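Local coordinates for beta-lactamase (Sebaldella termitidis, PDB 6N1N), which probably hydrolyses the amide bond of beta-lactam antibiotics to give substituted beta-amino acids, as a member of the class D beta-lactamase family, at residues A108-K117 with V130-W138. Residues are numbered along the deposited sequence; the frame is centred on the assembly and turned at random.
Sequences AGKIKSEKYK and VSEKKNSFW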
ATOM      1  N   ALA A 108       6.465  15.090   6.293  1.00 14.49           N
ATOM      2  CA  ALA A 108       7.809  14.602   6.048  1.00 17.18           C
ATOM      3  C   ALA A 108       8.846  15.692   6.305  1.00 12.39           C
ATOM      4  O   ALA A 108       9.991  15.375   6.643  1.00 15.66           O
ATOM      5  CB  ALA A 108       7.910  14.072   4.619  1.00 17.87           C
ATOM      6  N   GLY A 109       8.456  16.965   6.221  1.00 23.63           N
ATOM      7  CA  GLY A 109       9.391  18.042   6.505  1.00 24.48           C
ATOM      8  C   GLY A 109       9.878  18.077   7.942  1.00 26.08           C
ATOM      9  O   GLY A 109      10.956  18.631   8.214  1.00 25.78           O
ATOM     10  N   LYS A 110       9.104  17.521   8.866  1.00 15.33           N
ATOM     11  CA  LYS A 110       9.475  17.438  10.265  1.00 21.85           C
ATOM     12  C   LYS A 110      10.421  16.279  10.559  1.00 22.46           C
ATOM     13  O   LYS A 110      10.831  16.133  11.711  1.00 20.33           O
ATOM     14  CB  LYS A 110       8.230  17.259  11.154  1.00 20.21           C
ATOM     15  CG  LYS A 110       7.292  18.477  11.341  1.00 27.01           C
ATOM     16  CD  LYS A 110       6.261  18.142  12.434  1.00 33.86           C
ATOM     17  CE  LYS A 110       5.278  19.256  12.711  1.00 48.63           C
ATOM     18  NZ  LYS A 110       4.677  19.776  11.464  1.00 57.45           N
ATOM     19  N   ILE A 111      10.719  15.430   9.574  1.00 15.99           N
ATOM     20  CA  ILE A 111      11.496  14.206   9.778  1.00 16.68           C
ATOM     21  C   ILE A 111      12.777  14.295   8.946  1.00 16.88           C
ATOM     22  O   ILE A 111      12.727  14.508   7.728  1.00 17.71           O
ATOM     23  CB  ILE A 111      10.683  12.953   9.410  1.00 13.98           C
ATOM     24  CG1 ILE A 111       9.351  12.935  10.175  1.00 18.18           C
ATOM     25  CG2 ILE A 111      11.482  11.668   9.727  1.00 14.51           C
ATOM     26  CD1 ILE A 111       8.386  11.862   9.688  1.00 15.72           C
ATOM     27  N   LYS A 112      13.924  14.122   9.594  1.00 13.96           N
ATOM     28  CA  LYS A 112      15.194  14.122   8.873  1.00 14.05           C
ATOM     29  C   LYS A 112      15.349  12.902   7.967  1.00 13.30           C
ATOM     30  O   LYS A 112      14.851  11.807   8.257  1.00 13.92           O
ATOM     31  CB  LYS A 112      16.364  14.131   9.861  1.00 18.06           C
ATOM     32  CG  LYS A 112      16.435  15.348  10.761  1.00 18.84           C
ATOM     33  CD  LYS A 112      16.832  16.572   9.993  1.00 32.56           C
ATOM     34  CE  LYS A 112      17.199  17.711  10.937  1.00 47.16           C
ATOM     35  NZ  LYS A 112      17.614  18.947  10.208  1.00 58.75           N
ATOM     36  N   SER A 113      16.101  13.082   6.880  1.00 15.86           N
ATOM     37  CA  SER A 113      16.362  11.970   5.960  1.00 13.91           C
ATOM     38  C   SER A 113      16.972  10.750   6.668  1.00 10.09           C
ATOM     39  O   SER A 113      16.612   9.607   6.373  1.00 11.75           O
ATOM     40  CB  SER A 113      17.260  12.461   4.822  1.00 25.44           C
ATOM     41  OG  SER A 113      18.021  11.411   4.268  1.00 56.80           O
ATOM     42  N   GLU A 114      17.939  10.960   7.565  1.00 11.64           N
ATOM     43  CA  GLU A 114      18.544   9.798   8.226  1.00 13.86           C
ATOM     44  C   GLU A 114      17.527   9.051   9.095  1.00 14.61           C
ATOM     45  O   GLU A 114      17.594   7.821   9.228  1.00 14.45           O
ATOM     46  CB  GLU A 114      19.744  10.238   9.052  1.00 18.35           C
ATOM     47  CG  GLU A 114      20.504   9.086   9.695  1.00 44.39           C
ATOM     48  CD  GLU A 114      20.857   7.985   8.708  1.00 50.45           C
ATOM     49  OE1 GLU A 114      21.347   8.306   7.600  1.00 30.47           O
ATOM     50  OE2 GLU A 114      20.626   6.799   9.046  1.00 50.02           O
ATOM     51  N   LYS A 115      16.575   9.769   9.696  1.00 12.64           N
ATOM     52  CA  LYS A 115      15.530   9.100  10.461  1.00 13.72           C
ATOM     53  C   LYS A 115      14.658   8.239   9.559  1.00 10.40           C
ATOM     54  O   LYS A 115      14.317   7.100   9.907  1.00  9.07           O
ATOM     55  CB  LYS A 115      14.707  10.151  11.217  1.00 10.96           C
ATOM     56  CG  LYS A 115      13.593   9.623  12.110  1.00 15.15           C
ATOM     57  CD  LYS A 115      14.078   8.743  13.253  1.00 16.28           C
ATOM     58  CE  LYS A 115      14.928   9.460  14.238  1.00 22.04           C
ATOM     59  NZ  LYS A 115      15.421   8.483  15.271  1.00 21.48           N
ATOM     60  N   TYR A 116      14.271   8.762   8.387  1.00 13.37           N
ATOM     61  CA  TYR A 116      13.537   7.948   7.431  1.00 11.26           C
ATOM     62  C   TYR A 116      14.325   6.706   7.042  1.00 12.67           C
ATOM     63  O   TYR A 116      13.769   5.604   6.983  1.00 11.84           O
ATOM     64  CB  TYR A 116      13.214   8.762   6.181  1.00 12.23           C
ATOM     65  CG  TYR A 116      11.826   9.380   6.173  1.00  9.35           C
ATOM     66  CD1 TYR A 116      10.690   8.595   6.254  1.00  9.13           C
ATOM     67  CD2 TYR A 116      11.649  10.750   6.016  1.00 13.45           C
ATOM     68  CE1 TYR A 116       9.420   9.144   6.217  1.00 11.25           C
ATOM     69  CE2 TYR A 116      10.377  11.304   5.973  1.00 13.69           C
ATOM     70  CZ  TYR A 116       9.260  10.502   6.076  1.00 10.79           C
ATOM     71  OH  TYR A 116       7.998  11.077   6.038  1.00 11.15           O
ATOM     72  N   LYS A 117      15.627   6.862   6.788  1.00 13.92           N
ATOM     73  CA  LYS A 117      16.442   5.701   6.432  1.00 10.86           C
ATOM     74  C   LYS A 117      16.434   4.651   7.533  1.00 13.96           C
ATOM     75  O   LYS A 117      16.423   3.447   7.248  1.00 15.87           O
ATOM     76  CB  LYS A 117      17.874   6.122   6.107  1.00 13.34           C
ATOM     77  CG  LYS A 117      17.994   6.788   4.735  1.00 17.88           C
ATOM     78  CD  LYS A 117      19.398   7.312   4.488  1.00 34.84           C
ATOM     79  CE  LYS A 117      19.489   7.985   3.128  1.00 53.73           C
ATOM     80  NZ  LYS A 117      20.788   8.681   2.934  1.00 71.12           N
ATOM     81  N   VAL A 130      16.458   6.893  -0.283  1.00 16.15           N
ATOM     82  CA  VAL A 130      15.883   8.233  -0.121  1.00 12.67           C
ATOM     83  C   VAL A 130      16.723   9.192  -0.958  1.00 18.73           C
ATOM     84  O   VAL A 130      17.918   9.352  -0.693  1.00 25.46           O
ATOM     85  CB  VAL A 130      15.882   8.664   1.354  1.00 16.31           C
ATOM     86  CG1 VAL A 130      15.341  10.066   1.539  1.00 25.46           C
ATOM     87  CG2 VAL A 130      15.083   7.656   2.209  1.00 19.59           C
ATOM     88  N   SER A 131      16.104   9.821  -1.965  1.00 16.08           N
ATOM     89  CA  SER A 131      16.758  10.829  -2.795  1.00 13.04           C
ATOM     90  C   SER A 131      16.983  12.112  -1.991  1.00 12.08           C
ATOM     91  O   SER A 131      16.741  12.184  -0.787  1.00 18.67           O
ATOM     92  CB  SER A 131      15.916  11.130  -4.026  1.00 17.45           C
ATOM     93  OG  SER A 131      14.704  11.728  -3.603  1.00 17.92           O
ATOM     94  N   GLU A 132      17.424  13.171  -2.683  1.00 15.42           N
ATOM     95  CA  GLU A 132      17.532  14.474  -2.039  1.00 17.22           C
ATOM     96  C   GLU A 132      16.165  15.123  -1.854  1.00 14.46           C
ATOM     97  O   GLU A 132      16.070  16.137  -1.150  1.00 17.13           O
ATOM     98  CB  GLU A 132      18.459  15.388  -2.853  1.00 19.30           C
ATOM     99  CG  GLU A 132      17.859  16.033  -4.093  1.00 17.78           C
ATOM    100  CD  GLU A 132      17.557  15.086  -5.233  1.00 28.78           C
ATOM    101  OE1 GLU A 132      17.811  13.867  -5.126  1.00 22.54           O
ATOM    102  OE2 GLU A 132      17.053  15.587  -6.258  1.00 34.78           O
ATOM    103  N   LYS A 133      15.118  14.548  -2.450  1.00 15.52           N
ATOM    104  CA  LYS A 133      13.752  15.077  -2.366  1.00 18.34           C
ATOM    105  C   LYS A 133      13.121  14.419  -1.144  1.00 19.19           C
ATOM    106  O   LYS A 133      12.353  13.459  -1.235  1.00 17.52           O
ATOM    107  CB  LYS A 133      12.954  14.779  -3.633  1.00 24.39           C
ATOM    108  CG  LYS A 133      13.565  15.255  -4.959  1.00 37.62           C
ATOM    109  CD  LYS A 133      12.828  14.634  -6.155  1.00 51.60           C
ATOM    110  CE  LYS A 133      13.755  14.337  -7.341  1.00 57.40           C
ATOM    111  NZ  LYS A 133      13.940  12.864  -7.615  1.00 50.04           N
ATOM    112  N   LYS A 134      13.499  14.902   0.026  1.00 20.12           N
ATOM    113  CA  LYS A 134      13.258  14.084   1.205  1.00 33.00           C
ATOM    114  C   LYS A 134      11.815  14.167   1.677  1.00 24.48           C
ATOM    115  O   LYS A 134      11.447  13.436   2.597  1.00 28.44           O
ATOM    116  CB  LYS A 134      14.245  14.458   2.319  1.00 52.45           C
ATOM    117  CG  LYS A 134      13.844  15.576   3.254  1.00 56.97           C
ATOM    118  CD  LYS A 134      14.063  15.113   4.689  1.00 56.00           C
ATOM    119  CE  LYS A 134      13.867  16.238   5.672  1.00 50.77           C
ATOM    120  NZ  LYS A 134      12.440  16.635   5.717  1.00 41.91           N
ATOM    121  N   ASN A 135      10.999  15.001   1.041  1.00 16.26           N
ATOM    122  CA  ASN A 135       9.566  15.060   1.281  1.00 26.19           C
ATOM    123  C   ASN A 135       8.751  14.402   0.175  1.00 26.26           C
ATOM    124  O   ASN A 135       7.523  14.546   0.164  1.00 22.48           O
ATOM    125  CB  ASN A 135       9.118  16.515   1.434  1.00 35.99           C
ATOM    126  CG  ASN A 135       9.443  17.360   0.212  1.00 59.05           C
ATOM    127  OD1 ASN A 135       9.996  16.870  -0.779  1.00 59.90           O
ATOM    128  ND2 ASN A 135       9.101  18.642   0.279  1.00 72.36           N
ATOM    129  N   SER A 136       9.398  13.686  -0.762  1.00 20.59           N
ATOM    130  CA  SER A 136       8.644  13.037  -1.837  1.00 20.50           C
ATOM    131  C   SER A 136       9.406  11.858  -2.459  1.00 17.22           C
ATOM    132  O   SER A 136       9.148  11.511  -3.606  1.00 13.24           O
ATOM    133  CB  SER A 136       8.265  14.064  -2.918  1.00 28.36           C
ATOM    134  OG  SER A 136       9.396  14.685  -3.483  1.00 25.68           O
ATOM    135  N   PHE A 137      10.322  11.241  -1.721  1.00 14.65           N
ATOM    136  CA  PHE A 137      11.103  10.136  -2.256  1.00 12.11           C
ATOM    137  C   PHE A 137      10.270   8.916  -2.588  1.00  9.46           C
ATOM    138  O   PHE A 137      10.783   8.015  -3.263  1.00 12.82           O
ATOM    139  CB  PHE A 137      12.205   9.738  -1.259  1.00 11.90           C
ATOM    140  CG  PHE A 137      11.702   9.426   0.124  1.00  9.83           C
ATOM    141  CD1 PHE A 137      11.322   8.142   0.462  1.00 11.19           C
ATOM    142  CD2 PHE A 137      11.584  10.423   1.082  1.00 17.54           C
ATOM    143  CE1 PHE A 137      10.833   7.861   1.721  1.00 11.44           C
ATOM    144  CE2 PHE A 137      11.091  10.118   2.339  1.00 15.16           C
ATOM    145  CZ  PHE A 137      10.721   8.841   2.635  1.00  9.17           C
ATOM    146  N   TRP A 138       9.014   8.864  -2.145  1.00  9.83           N
ATOM    147  CA  TRP A 138       8.167   7.726  -2.435  1.00  9.91           C
ATOM    148  C   TRP A 138       7.399   7.884  -3.733  1.00  8.41           C
ATOM    149  O   TRP A 138       6.757   6.920  -4.164  1.00  9.82           O
ATOM    150  CB  TRP A 138       7.213   7.469  -1.262  1.00 12.58           C
ATOM    151  CG  TRP A 138       6.319   8.585  -0.921  1.00 10.25           C
ATOM    152  CD1 TRP A 138       5.051   8.762  -1.374  1.00 10.03           C
ATOM    153  CD2 TRP A 138       6.576   9.664  -0.011  1.00 10.47           C
ATOM    154  NE1 TRP A 138       4.491   9.876  -0.811  1.00 10.71           N
ATOM    155  CE2 TRP A 138       5.411  10.472   0.007  1.00 10.60           C
ATOM    156  CE3 TRP A 138       7.669  10.038   0.775  1.00 12.60           C
ATOM    157  CZ2 TRP A 138       5.306  11.622   0.793  1.00 17.39           C
ATOM    158  CZ3 TRP A 138       7.566  11.201   1.535  1.00 11.94           C
ATOM    159  CH2 TRP A 138       6.389  11.969   1.543  1.00 15.63           C
TER
HETATM  160  O   HOH W   1      20.222   9.877  -0.254  1.00 34.65           O
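Lys-134 reaches across to the turn that precedes helix 113-122 and gives a hydrogen bond from NZ to Ala-108 O, 2.9 Å long. The same carbonyl accepts Ile-111 N, closing the type I turn 108-111; the two donors approach from opposite faces of its plane, NZ tilted 32° out of it. Bends at chi2 (131°) and chi4 steer the lysine chain along the turn, with Lys-134 CD 3.6 Å from Ser-113 N. Lys-134 NZ also lies 2.9 Å from Ile-111 O. Deeper in, Phe-137 makes a T-shaped pair with Tyr-116: the planes stand at 72° and the centroids 4.8 Å apart, with Phe-137 CZ over the middle of the tyrosine face. Ile-111 CG2 lies over the opposite face, offset toward the rim, while Tyr-116 OH bonds to Asn-57 of helix 56-63. Ala-108 CB meets the edge of the Trp-138 ring at CH2 (4.0 Å); CE3 of the same indole lies over the centre of one Phe-137 face. At the outer end, the extended Lys-117 chain crosses Val-130, CG to CG2 4.0 Å. Trp-138 NE1 is hydrogen-bonded to the carboxylated lysine at position 54, joining this loop packing to the carboxylated-lysine active site characteristic of class D beta-lactamases, near the predicted nucleophile Ser-51.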